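Local coordinates for tartronate semialdehyde reductase (Salmonella typhimurium, PDB 1VPD), which probably catalyses the NAD(P)H-dependent reduction of tartronate semialdehyde (2-hydroxy-3-oxopropanoate) to D-glycerate, the last step of galactarate degradation, at residues 217-220 with 221-225; 224-228 with 229-233; 145-148 with 149-153; 21-24 with 25-28. All coordinates share one frame; numbering follows the deposited sequence. Where two conformers were deposited one is given.

From the N terminus the order is contact 4, contact 3, contact 1, contact 2. Each is local, made between neighbouring turns of one helix or at its end, and so closes no long loop. Contacts 4 and 3 belong to the Rossmann-type nucleotide-binding domain, on helices 17-26 and 145-156, each the helix of a beta-alpha-beta unit; their nearest atoms are about 6 Å apart. Contacts 1 and 2 overlap on helix 218-228 of the helical C-terminal part, sharing Ala224 and Pro225, so that one describes the start of that helix and the other its finish. Nothing nests or crosses, and contacts 2 and 3 lie on opposite sides of the chain's centre.

Contact 1: 217-220 with 221-225; sequences STVL and DAKAP
Leu220 and Ala224 meet on the buried flank of the first turns of helix 218-228, with Leu220 CD1 4.3 Å from Ala224 CB. Leu220 carries its CG trans to the backbone N (chi1 -175°), and its branch reaches Met189 of helix 170-198 and Tyr207 of helix 203-210; Ala224 also rests on Tyr207. On this flank the main chain is gripped by regular i to i+4 bonds, among them Lys223 N to Val219 O at 2.8 Å. Val219 CG1 lies 4.3 Å from Lys223 CG, and Val219 touches Asn185 and Ile186 of helix 170-198; the bent Lys223 chain then leads away to a salt bridge with Asp281.

The opposite character prevails at the start of the helix. Ser217 is the N-cap: its OG accepts from Leu220 N at 2.8 Å (N-H...O angle 154°). A water takes the N-H of Ser217 N at 3.0 Å and lies 3.0 Å from Asp221 OD2, linking the cap to the next turn, while Asp221 OD1 is bonded to Tyr207 OH. Exposed Thr218 accepts from Ala222 N through its carbonyl.

Farther along, at Pro225, no N-H is offered, and Pro225 CD sits 3.7 Å from Leu220 O, where the helix kinks. The serine hydroxyl satisfies an amide of the first turn, and the negative charge of Asp221 so near the N-terminal end of the helix would probably suit its dipole.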
ATOM      1  N   SER A 217      -9.358   0.523 -17.343  1.00 13.81           N
ATOM      2  CA  SER A 217      -8.811   0.934 -16.062  1.00 13.49           C
ATOM      3  C   SER A 217      -7.385   0.489 -15.875  1.00 13.76           C
ATOM      4  O   SER A 217      -6.911  -0.419 -16.545  1.00 14.35           O
ATOM      5  CB  SER A 217      -9.660   0.363 -14.921  1.00 12.81           C
ATOM      6  OG  SER A 217      -9.454  -1.032 -14.725  1.00 12.75           O
ATOM      7  N   THR A 218      -6.732   1.086 -14.881  1.00 13.81           N
ATOM      8  CA  THR A 218      -5.405   0.666 -14.476  1.00 13.64           C
ATOM      9  C   THR A 218      -5.415  -0.775 -13.943  1.00 13.16           C
ATOM     10  O   THR A 218      -4.533  -1.565 -14.263  1.00 12.78           O
ATOM     11  CB  THR A 218      -4.872   1.680 -13.468  1.00 13.65           C
ATOM     12  OG1 THR A 218      -4.885   2.983 -14.088  1.00 14.95           O
ATOM     13  CG2 THR A 218      -3.404   1.401 -13.081  1.00 14.04           C
ATOM     14  N   VAL A 219      -6.461  -1.140 -13.192  1.00 12.96           N
ATOM     15  CA  VAL A 219      -6.637  -2.526 -12.739  1.00 12.95           C
ATOM     16  C   VAL A 219      -6.775  -3.488 -13.910  1.00 13.00           C
ATOM     17  O   VAL A 219      -6.154  -4.556 -13.914  1.00 13.18           O
ATOM     18  CB  VAL A 219      -7.853  -2.669 -11.800  1.00 12.68           C
ATOM     19  CG1 VAL A 219      -8.448  -4.093 -11.849  1.00 12.85           C
ATOM     20  CG2 VAL A 219      -7.444  -2.321 -10.373  1.00 12.90           C
ATOM     21  N   LEU A 220      -7.564  -3.119 -14.912  1.00 13.05           N
ATOM     22  CA  LEU A 220      -7.800  -4.025 -16.030  1.00 13.28           C
ATOM     23  C   LEU A 220      -6.471  -4.361 -16.721  1.00 13.35           C
ATOM     24  O   LEU A 220      -6.163  -5.532 -16.969  1.00 13.18           O
ATOM     25  CB  LEU A 220      -8.809  -3.445 -17.020  1.00 13.23           C
ATOM     26  CG  LEU A 220      -9.220  -4.380 -18.163  1.00 14.66           C
ATOM     27  CD1 LEU A 220     -10.047  -5.529 -17.657  1.00 15.33           C
ATOM     28  CD2 LEU A 220      -9.995  -3.594 -19.216  1.00 15.84           C
ATOM     29  N   ASP A 221      -5.689  -3.336 -17.019  1.00 13.93           N
ATOM     30  CA  ASP A 221      -4.417  -3.551 -17.731  1.00 14.73           C
ATOM     31  C   ASP A 221      -3.353  -4.217 -16.871  1.00 15.20           C
ATOM     32  O   ASP A 221      -2.511  -4.951 -17.397  1.00 15.52           O
ATOM     33  CB  ASP A 221      -3.890  -2.232 -18.259  1.00 15.25           C
ATOM     34  CG  ASP A 221      -4.690  -1.709 -19.425  1.00 17.26           C
ATOM     35  OD1 ASP A 221      -5.210  -2.512 -20.216  1.00 21.68           O
ATOM     36  OD2 ASP A 221      -4.836  -0.503 -19.624  1.00 19.46           O
ATOM     37  N   ALA A 222      -3.372  -3.969 -15.561  1.00 15.11           N
ATOM     38  CA  ALA A 222      -2.414  -4.605 -14.654  1.00 14.82           C
ATOM     39  C   ALA A 222      -2.741  -6.067 -14.371  1.00 14.78           C
ATOM     40  O   ALA A 222      -1.833  -6.899 -14.314  1.00 15.17           O
ATOM     41  CB  ALA A 222      -2.337  -3.855 -13.331  1.00 15.10           C
ATOM     42  N   LYS A 223      -4.028  -6.376 -14.205  1.00 13.38           N
ATOM     43  CA  LYS A 223      -4.459  -7.654 -13.647  1.00 13.28           C
ATOM     44  C   LYS A 223      -5.033  -8.644 -14.648  1.00 13.12           C
ATOM     45  O   LYS A 223      -4.899  -9.850 -14.427  1.00 14.42           O
ATOM     46  CB  LYS A 223      -5.435  -7.421 -12.489  1.00 13.11           C
ATOM     47  CG  LYS A 223      -4.894  -6.539 -11.371  1.00 14.40           C
ATOM     48  CD  LYS A 223      -3.531  -6.996 -10.846  1.00 15.73           C
ATOM     49  CE  LYS A 223      -3.152  -6.305  -9.558  1.00 17.11           C
ATOM     50  NZ  LYS A 223      -1.855  -6.844  -9.025  1.00 17.75           N
ATOM     51  N   ALA A 224      -5.626  -8.192 -15.751  1.00 13.73           N
ATOM     52  CA  ALA A 224      -6.182  -9.161 -16.712  1.00 14.17           C
ATOM     53  C   ALA A 224      -5.092 -10.083 -17.266  1.00 14.93           C
ATOM     54  O   ALA A 224      -5.292 -11.299 -17.328  1.00 14.30           O
ATOM     55  CB  ALA A 224      -6.992  -8.501 -17.843  1.00 14.36           C
ATOM     56  N   PRO A 225      -3.947  -9.528 -17.658  1.00 15.71           N
ATOM     57  CA  PRO A 225      -2.842 -10.384 -18.123  1.00 16.27           C
ATOM     58  C   PRO A 225      -2.387 -11.388 -17.063  1.00 16.19           C
ATOM     59  O   PRO A 225      -2.130 -12.554 -17.415  1.00 16.58           O
ATOM     60  CB  PRO A 225      -1.753  -9.371 -18.493  1.00 16.91           C
ATOM     61  CG  PRO A 225      -2.534  -8.142 -18.850  1.00 16.83           C
ATOM     62  CD  PRO A 225      -3.605  -8.101 -17.782  1.00 15.98           C
TER
HETATM   63  O   HOH W   1      -7.850  -0.417 -19.750  1.00 16.49           O

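Contact 2: 224-228 with 229-233; sequences APMVM and DRNFK
Met226 and Asn231 face each other across a Schellman motif that ends helix 218-228. Arg230, at positive phi (62°), turns the chain back, so that Asn231 N donates to Met226 O at 2.8 Å and Arg230 N to Val227 O at 3.0 Å, the latter from well above the carbonyl plane. The side chains of Met226, a selenomethionine, and Asn231 cross at a slant: the Met226 chain bends at chi3 (63°), swinging CE to 3.2 Å from Asn231 O, with Asn231 ND2 and Lys233 O farther off.

Arg230 folds back on the helix end through bends at chi2 and chi3. Its NH1 makes a weak bond to Val227 O, a second use of that carbonyl, and is held more firmly by a salt bridge to Glu290 of helix 285-293. The edge of the Phe232 ring meets a face of the Arg230 guanidinium, Phe232 CZ standing 3.9 Å above its centre, while Phe232 CE1 lies 4.1 Å from Val227 CA. The turn is thereby tied to the C-terminal region, where Arg299 also pairs with Asp229. An Asx turn follows within the loop: Lys233 N donates to Asn231 OD1 at 3.2 Å, from above the amide plane.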
ATOM      1  N   ALA A 224      -5.626  -8.192 -15.751  1.00 13.73           N
ATOM      2  CA  ALA A 224      -6.182  -9.161 -16.712  1.00 14.17           C
ATOM      3  C   ALA A 224      -5.092 -10.083 -17.266  1.00 14.93           C
ATOM      4  O   ALA A 224      -5.292 -11.299 -17.328  1.00 14.30           O
ATOM      5  CB  ALA A 224      -6.992  -8.501 -17.843  1.00 14.36           C
ATOM      6  N   PRO A 225      -3.947  -9.528 -17.658  1.00 15.71           N
ATOM      7  CA  PRO A 225      -2.842 -10.384 -18.123  1.00 16.27           C
ATOM      8  C   PRO A 225      -2.387 -11.388 -17.063  1.00 16.19           C
ATOM      9  O   PRO A 225      -2.130 -12.554 -17.415  1.00 16.58           O
ATOM     10  CB  PRO A 225      -1.753  -9.371 -18.493  1.00 16.91           C
ATOM     11  CG  PRO A 225      -2.534  -8.142 -18.850  1.00 16.83           C
ATOM     12  CD  PRO A 225      -3.605  -8.101 -17.782  1.00 15.98           C
HETATM   13  N   MSE A 226      -2.313 -10.971 -15.797  1.00 16.32           N
HETATM   14  CA  MSE A 226      -1.901 -11.864 -14.715  1.00 16.64           C
HETATM   15  C   MSE A 226      -2.869 -13.025 -14.570  1.00 15.87           C
HETATM   16  O   MSE A 226      -2.460 -14.182 -14.479  1.00 15.93           O
HETATM   17  CB  MSE A 226      -1.773 -11.101 -13.391  1.00 16.97           C
HETATM   18  CG  MSE A 226      -0.669 -10.060 -13.392  1.00 19.34           C
HETATM   19 SE   MSE A 226      -0.448  -9.174 -11.673  0.86 23.00          SE
HETATM   20  CE  MSE A 226       0.060 -10.701 -10.552  1.00 20.84           C
ATOM     21  N   VAL A 227      -4.167 -12.725 -14.524  1.00 15.07           N
ATOM     22  CA  VAL A 227      -5.169 -13.777 -14.433  1.00 14.89           C
ATOM     23  C   VAL A 227      -5.032 -14.757 -15.600  1.00 14.82           C
ATOM     24  O   VAL A 227      -5.002 -15.965 -15.396  1.00 14.48           O
ATOM     25  CB  VAL A 227      -6.606 -13.199 -14.412  1.00 14.32           C
ATOM     26  CG1 VAL A 227      -7.631 -14.318 -14.462  1.00 14.46           C
ATOM     27  CG2 VAL A 227      -6.823 -12.339 -13.180  1.00 14.94           C
HETATM   28  N   MSE A 228      -4.954 -14.241 -16.819  1.00 14.98           N
HETATM   29  CA  MSE A 228      -5.012 -15.103 -17.974  1.00 15.56           C
HETATM   30  C   MSE A 228      -3.740 -15.956 -18.077  1.00 16.30           C
HETATM   31  O   MSE A 228      -3.804 -17.091 -18.552  1.00 17.12           O
HETATM   32  CB  MSE A 228      -5.264 -14.285 -19.246  1.00 16.13           C
HETATM   33  CG  MSE A 228      -6.665 -13.689 -19.286  1.00 17.66           C
HETATM   34 SE   MSE A 228      -7.023 -12.879 -20.981  0.82 25.95          SE
HETATM   35  CE  MSE A 228      -5.930 -11.356 -20.806  1.00 23.66           C
ATOM     36  N   ASP A 229      -2.623 -15.418 -17.590  1.00 16.62           N
ATOM     37  CA  ASP A 229      -1.337 -16.140 -17.557  1.00 17.71           C
ATOM     38  C   ASP A 229      -1.149 -17.010 -16.314  1.00 17.48           C
ATOM     39  O   ASP A 229      -0.109 -17.699 -16.164  1.00 17.63           O
ATOM     40  CB  ASP A 229      -0.175 -15.156 -17.677  1.00 18.52           C
ATOM     41  CG  ASP A 229      -0.093 -14.512 -19.044  1.00 20.64           C
ATOM     42  OD1 ASP A 229      -0.616 -15.084 -20.009  1.00 23.97           O
ATOM     43  OD2 ASP A 229       0.444 -13.422 -19.238  1.00 24.78           O
ATOM     44  N   ARG A 230      -2.145 -17.003 -15.425  1.00 16.70           N
ATOM     45  CA  ARG A 230      -2.145 -17.780 -14.188  1.00 16.49           C
ATOM     46  C   ARG A 230      -0.992 -17.344 -13.277  1.00 16.73           C
ATOM     47  O   ARG A 230      -0.397 -18.164 -12.569  1.00 18.14           O
ATOM     48  CB  ARG A 230      -2.108 -19.290 -14.469  1.00 16.66           C
ATOM     49  CG  ARG A 230      -2.999 -19.752 -15.645  1.00 16.22           C
ATOM     50  CD  ARG A 230      -4.454 -19.241 -15.546  1.00 16.00           C
ATOM     51  NE  ARG A 230      -5.116 -19.746 -14.360  1.00 16.20           N
ATOM     52  CZ  ARG A 230      -6.287 -19.297 -13.898  1.00 16.38           C
ATOM     53  NH1 ARG A 230      -6.906 -18.296 -14.507  1.00 15.73           N
ATOM     54  NH2 ARG A 230      -6.839 -19.869 -12.846  1.00 16.14           N
ATOM     55  N   ASN A 231      -0.684 -16.058 -13.313  1.00 16.56           N
ATOM     56  CA  ASN A 231       0.335 -15.475 -12.451  1.00 17.21           C
ATOM     57  C   ASN A 231      -0.331 -14.749 -11.289  1.00 16.77           C
ATOM     58  O   ASN A 231      -0.800 -13.629 -11.459  1.00 17.50           O
ATOM     59  CB  ASN A 231       1.182 -14.497 -13.236  1.00 18.03           C
ATOM     60  CG  ASN A 231       2.152 -13.722 -12.360  1.00 19.70           C
ATOM     61  OD1 ASN A 231       2.446 -14.111 -11.214  1.00 20.85           O
ATOM     62  ND2 ASN A 231       2.624 -12.599 -12.877  1.00 23.12           N
ATOM     63  N   PHE A 232      -0.366 -15.397 -10.126  1.00 16.39           N
ATOM     64  CA  PHE A 232      -0.979 -14.804  -8.925  1.00 15.68           C
ATOM     65  C   PHE A 232       0.058 -14.493  -7.850  1.00 15.92           C
ATOM     66  O   PHE A 232      -0.249 -14.464  -6.651  1.00 16.31           O
ATOM     67  CB  PHE A 232      -2.079 -15.720  -8.396  1.00 15.42           C
ATOM     68  CG  PHE A 232      -3.148 -16.025  -9.420  1.00 15.40           C
ATOM     69  CD1 PHE A 232      -4.092 -15.076  -9.744  1.00 14.71           C
ATOM     70  CD2 PHE A 232      -3.209 -17.268 -10.054  1.00 16.34           C
ATOM     71  CE1 PHE A 232      -5.087 -15.361 -10.683  1.00 14.86           C
ATOM     72  CE2 PHE A 232      -4.178 -17.542 -10.992  1.00 15.77           C
ATOM     73  CZ  PHE A 232      -5.118 -16.600 -11.308  1.00 15.03           C
ATOM     74  N   LYS A 233       1.289 -14.250  -8.273  1.00 16.32           N
ATOM     75  CA  LYS A 233       2.362 -13.893  -7.354  1.00 17.46           C
ATOM     76  C   LYS A 233       2.243 -12.439  -6.883  1.00 16.28           C
ATOM     77  O   LYS A 233       2.132 -11.531  -7.694  1.00 15.33           O
ATOM     78  CB  LYS A 233       3.715 -14.067  -8.049  1.00 19.24           C
ATOM     79  CG  LYS A 233       4.911 -13.829  -7.140  1.00 23.43           C
ATOM     80  CD  LYS A 233       6.241 -13.827  -7.906  1.00 28.53           C
ATOM     81  CE  LYS A 233       7.411 -13.634  -6.935  1.00 31.66           C
ATOM     82  NZ  LYS A 233       8.708 -13.663  -7.656  1.00 34.98           N
TER

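Contact 3: 145-148 with 149-153; sequences KAIF and DKYYD
Phe148 and Tyr152, one turn apart, lie side by side and point the same way on helix 145-156, the crossover helix of a beta-alpha-beta unit between strands 137-142 and 161-166. Phe148 CB starts 3.1 Å from Asp149 N, and with chi1 at 176° the ring sets off trans to its own backbone N. CG remains near Asp149 N. CD2 then passes Asp149 OD1, which sits at 3.5 Å in the plane of the ring, at its edge; ring and carboxylate planes are 65° apart. Farther out CE2 approaches Tyr152 CD1, and at the tip Phe148 CZ lies 3.9 Å from Tyr152 CD1, at the edge of the tyrosine ring and in its plane. Both aromatics rest on Val162 of strand 161-166, and Phe148 also meets the ring of His164.

The solvent side is polar. In one of two Lys145 conformers, NZ forms a salt bridge with Asp149 OD1, approaching the syn lone pair, and a water bonds Asp149 OD2; the alternate lysine makes the pairing less certain. On the face over strand 94-97, Ile147 and Tyr151 run alongside each other and both touch Val94. There Ile147 O lies at the edge of the tyrosine ring, 3.5 Å from Tyr151 CD2.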
ATOM      1  N   LYS A 145       0.043  21.156   6.639  1.00 20.56           N
ATOM      2  CA  LYS A 145       0.454  21.618   5.318  1.00 22.07           C
ATOM      3  C   LYS A 145       1.934  22.018   5.247  1.00 21.52           C
ATOM      4  O   LYS A 145       2.586  21.779   4.248  1.00 20.40           O
ATOM      5  CB  LYS A 145      -0.406  22.799   4.853  0.71 23.25           C
ATOM      6  CG  LYS A 145      -0.104  23.274   3.416  0.71 26.87           C
ATOM      7  CD  LYS A 145      -0.102  22.114   2.394  0.71 30.86           C
ATOM      8  CE  LYS A 145      -0.606  22.542   1.009  0.71 33.35           C
ATOM      9  NZ  LYS A 145       0.502  22.850   0.039  0.71 33.20           N
ATOM     10  N   ALA A 146       2.446  22.644   6.300  1.00 21.63           N
ATOM     11  CA  ALA A 146       3.839  23.090   6.298  1.00 21.59           C
ATOM     12  C   ALA A 146       4.776  21.912   6.194  1.00 20.97           C
ATOM     13  O   ALA A 146       5.782  21.995   5.506  1.00 21.37           O
ATOM     14  CB  ALA A 146       4.154  23.882   7.527  1.00 22.40           C
ATOM     15  N   ILE A 147       4.426  20.814   6.866  1.00 19.98           N
ATOM     16  CA  ILE A 147       5.245  19.610   6.860  1.00 19.73           C
ATOM     17  C   ILE A 147       5.111  18.905   5.510  1.00 19.33           C
ATOM     18  O   ILE A 147       6.102  18.458   4.931  1.00 18.90           O
ATOM     19  CB  ILE A 147       4.866  18.684   8.046  1.00 20.03           C
ATOM     20  CG1 ILE A 147       4.940  19.423   9.394  1.00 21.54           C
ATOM     21  CG2 ILE A 147       5.715  17.431   8.062  1.00 19.98           C
ATOM     22  CD1 ILE A 147       6.312  19.837   9.816  1.00 23.67           C
ATOM     23  N   PHE A 148       3.883  18.823   4.998  1.00 18.89           N
ATOM     24  CA  PHE A 148       3.661  18.355   3.632  1.00 19.07           C
ATOM     25  C   PHE A 148       4.548  19.107   2.626  1.00 18.97           C
ATOM     26  O   PHE A 148       5.235  18.502   1.803  1.00 18.63           O
ATOM     27  CB  PHE A 148       2.171  18.504   3.259  1.00 18.70           C
ATOM     28  CG  PHE A 148       1.861  18.139   1.841  1.00 18.27           C
ATOM     29  CD1 PHE A 148       1.502  16.822   1.505  1.00 17.59           C
ATOM     30  CD2 PHE A 148       1.940  19.087   0.828  1.00 18.40           C
ATOM     31  CE1 PHE A 148       1.254  16.483   0.192  1.00 16.52           C
ATOM     32  CE2 PHE A 148       1.692  18.751  -0.477  1.00 18.11           C
ATOM     33  CZ  PHE A 148       1.338  17.435  -0.802  1.00 18.22           C
ATOM     34  N   ASP A 149       4.521  20.438   2.691  1.00 20.02           N
ATOM     35  CA  ASP A 149       5.263  21.261   1.740  1.00 21.24           C
ATOM     36  C   ASP A 149       6.762  21.026   1.868  1.00 21.23           C
ATOM     37  O   ASP A 149       7.464  20.933   0.872  1.00 21.90           O
ATOM     38  CB  ASP A 149       4.957  22.753   1.959  1.00 21.69           C
ATOM     39  CG  ASP A 149       3.604  23.159   1.440  1.00 23.87           C
ATOM     40  OD1 ASP A 149       2.984  22.408   0.642  1.00 24.74           O
ATOM     41  OD2 ASP A 149       3.080  24.241   1.775  1.00 26.51           O
ATOM     42  N   LYS A 150       7.237  20.873   3.096  1.00 21.83           N
ATOM     43  CA  LYS A 150       8.658  20.681   3.339  1.00 22.64           C
ATOM     44  C   LYS A 150       9.183  19.381   2.747  1.00 21.76           C
ATOM     45  O   LYS A 150      10.296  19.342   2.249  1.00 20.79           O
ATOM     46  CB  LYS A 150       8.955  20.739   4.830  1.00 23.79           C
ATOM     47  CG  LYS A 150      10.435  20.612   5.146  1.00 26.74           C
ATOM     48  CD  LYS A 150      10.715  20.939   6.586  1.00 30.51           C
ATOM     49  CE  LYS A 150      12.218  21.012   6.822  1.00 33.16           C
ATOM     50  NZ  LYS A 150      12.503  21.273   8.252  1.00 34.67           N
ATOM     51  N   TYR A 151       8.362  18.325   2.764  1.00 20.90           N
ATOM     52  CA  TYR A 151       8.787  17.014   2.297  1.00 20.44           C
ATOM     53  C   TYR A 151       8.126  16.575   0.997  1.00 19.90           C
ATOM     54  O   TYR A 151       8.274  15.427   0.590  1.00 19.73           O
ATOM     55  CB  TYR A 151       8.609  15.980   3.415  1.00 20.29           C
ATOM     56  CG  TYR A 151       9.564  16.261   4.548  1.00 21.84           C
ATOM     57  CD1 TYR A 151      10.914  16.015   4.392  1.00 24.18           C
ATOM     58  CD2 TYR A 151       9.128  16.829   5.734  1.00 24.22           C
ATOM     59  CE1 TYR A 151      11.823  16.300   5.404  1.00 25.45           C
ATOM     60  CE2 TYR A 151      10.036  17.119   6.764  1.00 26.02           C
ATOM     61  CZ  TYR A 151      11.376  16.838   6.579  1.00 26.37           C
ATOM     62  OH  TYR A 151      12.298  17.119   7.552  1.00 29.95           O
ATOM     63  N   TYR A 152       7.497  17.512   0.296  1.00 20.09           N
ATOM     64  CA  TYR A 152       6.897  17.224  -1.001  1.00 19.99           C
ATOM     65  C   TYR A 152       7.913  16.625  -1.964  1.00 20.07           C
ATOM     66  O   TYR A 152       7.649  15.616  -2.581  1.00 19.34           O
ATOM     67  CB  TYR A 152       6.225  18.484  -1.606  1.00 20.26           C
ATOM     68  CG  TYR A 152       5.685  18.251  -3.000  1.00 20.36           C
ATOM     69  CD1 TYR A 152       4.387  17.788  -3.196  1.00 20.77           C
ATOM     70  CD2 TYR A 152       6.488  18.433  -4.121  1.00 21.85           C
ATOM     71  CE1 TYR A 152       3.897  17.552  -4.478  1.00 20.95           C
ATOM     72  CE2 TYR A 152       6.013  18.189  -5.394  1.00 22.72           C
ATOM     73  CZ  TYR A 152       4.709  17.749  -5.568  1.00 22.51           C
ATOM     74  OH  TYR A 152       4.245  17.505  -6.831  1.00 23.04           O
ATOM     75  N   ASP A 153       9.085  17.249  -2.119  1.00 20.15           N
ATOM     76  CA  ASP A 153      10.066  16.754  -3.068  1.00 19.93           C
ATOM     77  C   ASP A 153      10.543  15.359  -2.724  1.00 18.77           C
ATOM     78  O   ASP A 153      10.748  14.550  -3.606  1.00 18.86           O
ATOM     79  CB  ASP A 153      11.287  17.685  -3.157  1.00 20.91           C
ATOM     80  CG  ASP A 153      10.975  19.014  -3.833  1.00 23.67           C
ATOM     81  OD1 ASP A 153       9.968  19.151  -4.565  1.00 24.15           O
ATOM     82  OD2 ASP A 153      11.721  20.008  -3.683  1.00 26.23           O
TER
HETATM   83  O   HOH W   2       0.275  25.555   1.379  1.00 50.61           O

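Contact 4: 21-24 with 25-28; sequences SKNL and LKAG
With chi3 at -126° and chi4 at -56°, the Lys26 chain curls back along its helix toward Lys22 and Asn23. This is the last stretch of helix 17-26, the first helix of the Rossmann-type beta-alpha-beta unit between strands 7-11 and 30-34, and it ends in a Schellman motif at Gly28. The curl sends Lys26 NZ to a water at 3.2 Å, which in turn donates to Lys22 O at 2.8 Å. That carbonyl therefore holds two partners, since Lys26 N also donates to it at 3.0 Å. On its way the lysine chain crosses Asn23, CE lying 4.1 Å from Asn23 OD1; the amide nitrogen of Asn23 is bonded to Ile133 O.

In Leu25, CG stands anti to the carbonyl carbon and beside the backbone N (chi1 -69°), which brings Leu25 CG to 3.5 Å from Ser21 O in the turn before; the side chain spreads onto Val44 of helix 38-46 and Leu31 of strand 30-34. Leu24 packs on Phe10 and Leu31, so the inner face of the helix rests on the sheet, while Lys22 reaches out to a salt bridge with Asp43. Ser21, Lys22 and Asn23 end the segment predicted to bind NAD(+); Ser21 lies near the glycine-rich turn that leads into the helix without touching it.

After Ala27, whose N donates to Asn23 O at 3.0 Å, Gly28 takes positive phi, and Gly28 N donates to Leu25 O at 3.1 Å.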
ATOM      1  N   SER A  21      12.540   2.783  -1.842  1.00 17.21           N
ATOM      2  CA  SER A  21      13.826   3.198  -1.273  1.00 17.74           C
ATOM      3  C   SER A  21      14.882   3.334  -2.372  1.00 18.66           C
ATOM      4  O   SER A  21      15.690   4.277  -2.338  1.00 18.58           O
ATOM      5  CB  SER A  21      14.287   2.237  -0.167  1.00 17.65           C
ATOM      6  OG  SER A  21      14.725   0.986  -0.654  1.00 18.04           O
ATOM      7  N   LYS A  22      14.865   2.426  -3.348  1.00 19.37           N
ATOM      8  CA  LYS A  22      15.824   2.479  -4.450  1.00 20.15           C
ATOM      9  C   LYS A  22      15.597   3.707  -5.331  1.00 20.10           C
ATOM     10  O   LYS A  22      16.554   4.326  -5.795  1.00 20.42           O
ATOM     11  CB  LYS A  22      15.811   1.183  -5.257  1.00 20.55           C
ATOM     12  CG  LYS A  22      16.395   0.024  -4.497  1.00 22.84           C
ATOM     13  CD  LYS A  22      16.488  -1.178  -5.386  1.00 26.18           C
ATOM     14  CE  LYS A  22      17.010  -2.362  -4.643  1.00 28.14           C
ATOM     15  NZ  LYS A  22      16.822  -3.604  -5.427  1.00 30.88           N
ATOM     16  N   ASN A  23      14.344   4.127  -5.513  1.00 19.36           N
ATOM     17  CA  ASN A  23      14.090   5.365  -6.215  1.00 19.76           C
ATOM     18  C   ASN A  23      14.605   6.602  -5.483  1.00 19.89           C
ATOM     19  O   ASN A  23      15.040   7.562  -6.129  1.00 20.37           O
ATOM     20  CB  ASN A  23      12.602   5.502  -6.588  1.00 19.98           C
ATOM     21  CG  ASN A  23      12.240   4.617  -7.761  1.00 20.96           C
ATOM     22  OD1 ASN A  23      13.089   4.382  -8.640  1.00 22.10           O
ATOM     23  ND2 ASN A  23      10.988   4.104  -7.790  1.00 19.25           N
ATOM     24  N   LEU A  24      14.577   6.589  -4.152  1.00 19.68           N
ATOM     25  CA  LEU A  24      15.126   7.697  -3.376  1.00 19.89           C
ATOM     26  C   LEU A  24      16.640   7.743  -3.560  1.00 20.95           C
ATOM     27  O   LEU A  24      17.207   8.825  -3.709  1.00 21.87           O
ATOM     28  CB  LEU A  24      14.793   7.572  -1.888  1.00 19.79           C
ATOM     29  CG  LEU A  24      13.334   7.812  -1.467  1.00 19.10           C
ATOM     30  CD1 LEU A  24      13.210   7.737   0.047  1.00 18.98           C
ATOM     31  CD2 LEU A  24      12.775   9.122  -1.993  1.00 19.53           C
ATOM     32  N   LEU A  25      17.279   6.584  -3.569  1.00 21.63           N
ATOM     33  CA  LEU A  25      18.739   6.526  -3.754  1.00 22.82           C
ATOM     34  C   LEU A  25      19.131   7.069  -5.123  1.00 24.39           C
ATOM     35  O   LEU A  25      20.098   7.815  -5.235  1.00 24.50           O
ATOM     36  CB  LEU A  25      19.265   5.111  -3.579  1.00 22.27           C
ATOM     37  CG  LEU A  25      19.209   4.561  -2.144  1.00 22.56           C
ATOM     38  CD1 LEU A  25      19.416   3.086  -2.135  1.00 22.90           C
ATOM     39  CD2 LEU A  25      20.236   5.228  -1.232  1.00 23.25           C
ATOM     40  N   LYS A  26      18.376   6.692  -6.154  1.00 25.96           N
ATOM     41  CA  LYS A  26      18.585   7.187  -7.509  1.00 27.46           C
ATOM     42  C   LYS A  26      18.363   8.678  -7.639  1.00 27.20           C
ATOM     43  O   LYS A  26      18.996   9.325  -8.466  1.00 27.76           O
ATOM     44  CB  LYS A  26      17.650   6.477  -8.484  1.00 28.80           C
ATOM     45  CG  LYS A  26      18.079   5.079  -8.806  1.00 33.07           C
ATOM     46  CD  LYS A  26      17.529   4.640 -10.161  1.00 38.63           C
ATOM     47  CE  LYS A  26      16.782   3.359 -10.035  1.00 41.91           C
ATOM     48  NZ  LYS A  26      17.605   2.255  -9.422  1.00 44.43           N
ATOM     49  N   ALA A  27      17.462   9.227  -6.834  1.00 26.25           N
ATOM     50  CA  ALA A  27      17.213  10.661  -6.821  1.00 26.61           C
ATOM     51  C   ALA A  27      18.265  11.442  -6.017  1.00 26.68           C
ATOM     52  O   ALA A  27      18.160  12.659  -5.901  1.00 27.70           O
ATOM     53  CB  ALA A  27      15.818  10.952  -6.262  1.00 26.86           C
ATOM     54  N   GLY A  28      19.214  10.742  -5.405  1.00 26.37           N
ATOM     55  CA  GLY A  28      20.333  11.377  -4.707  1.00 26.43           C
ATOM     56  C   GLY A  28      20.203  11.521  -3.198  1.00 26.19           C
ATOM     57  O   GLY A  28      21.034  12.183  -2.566  1.00 25.77           O
TER
HETATM   58  O   HOH W   3      18.749   2.673  -6.426  1.00 30.66           O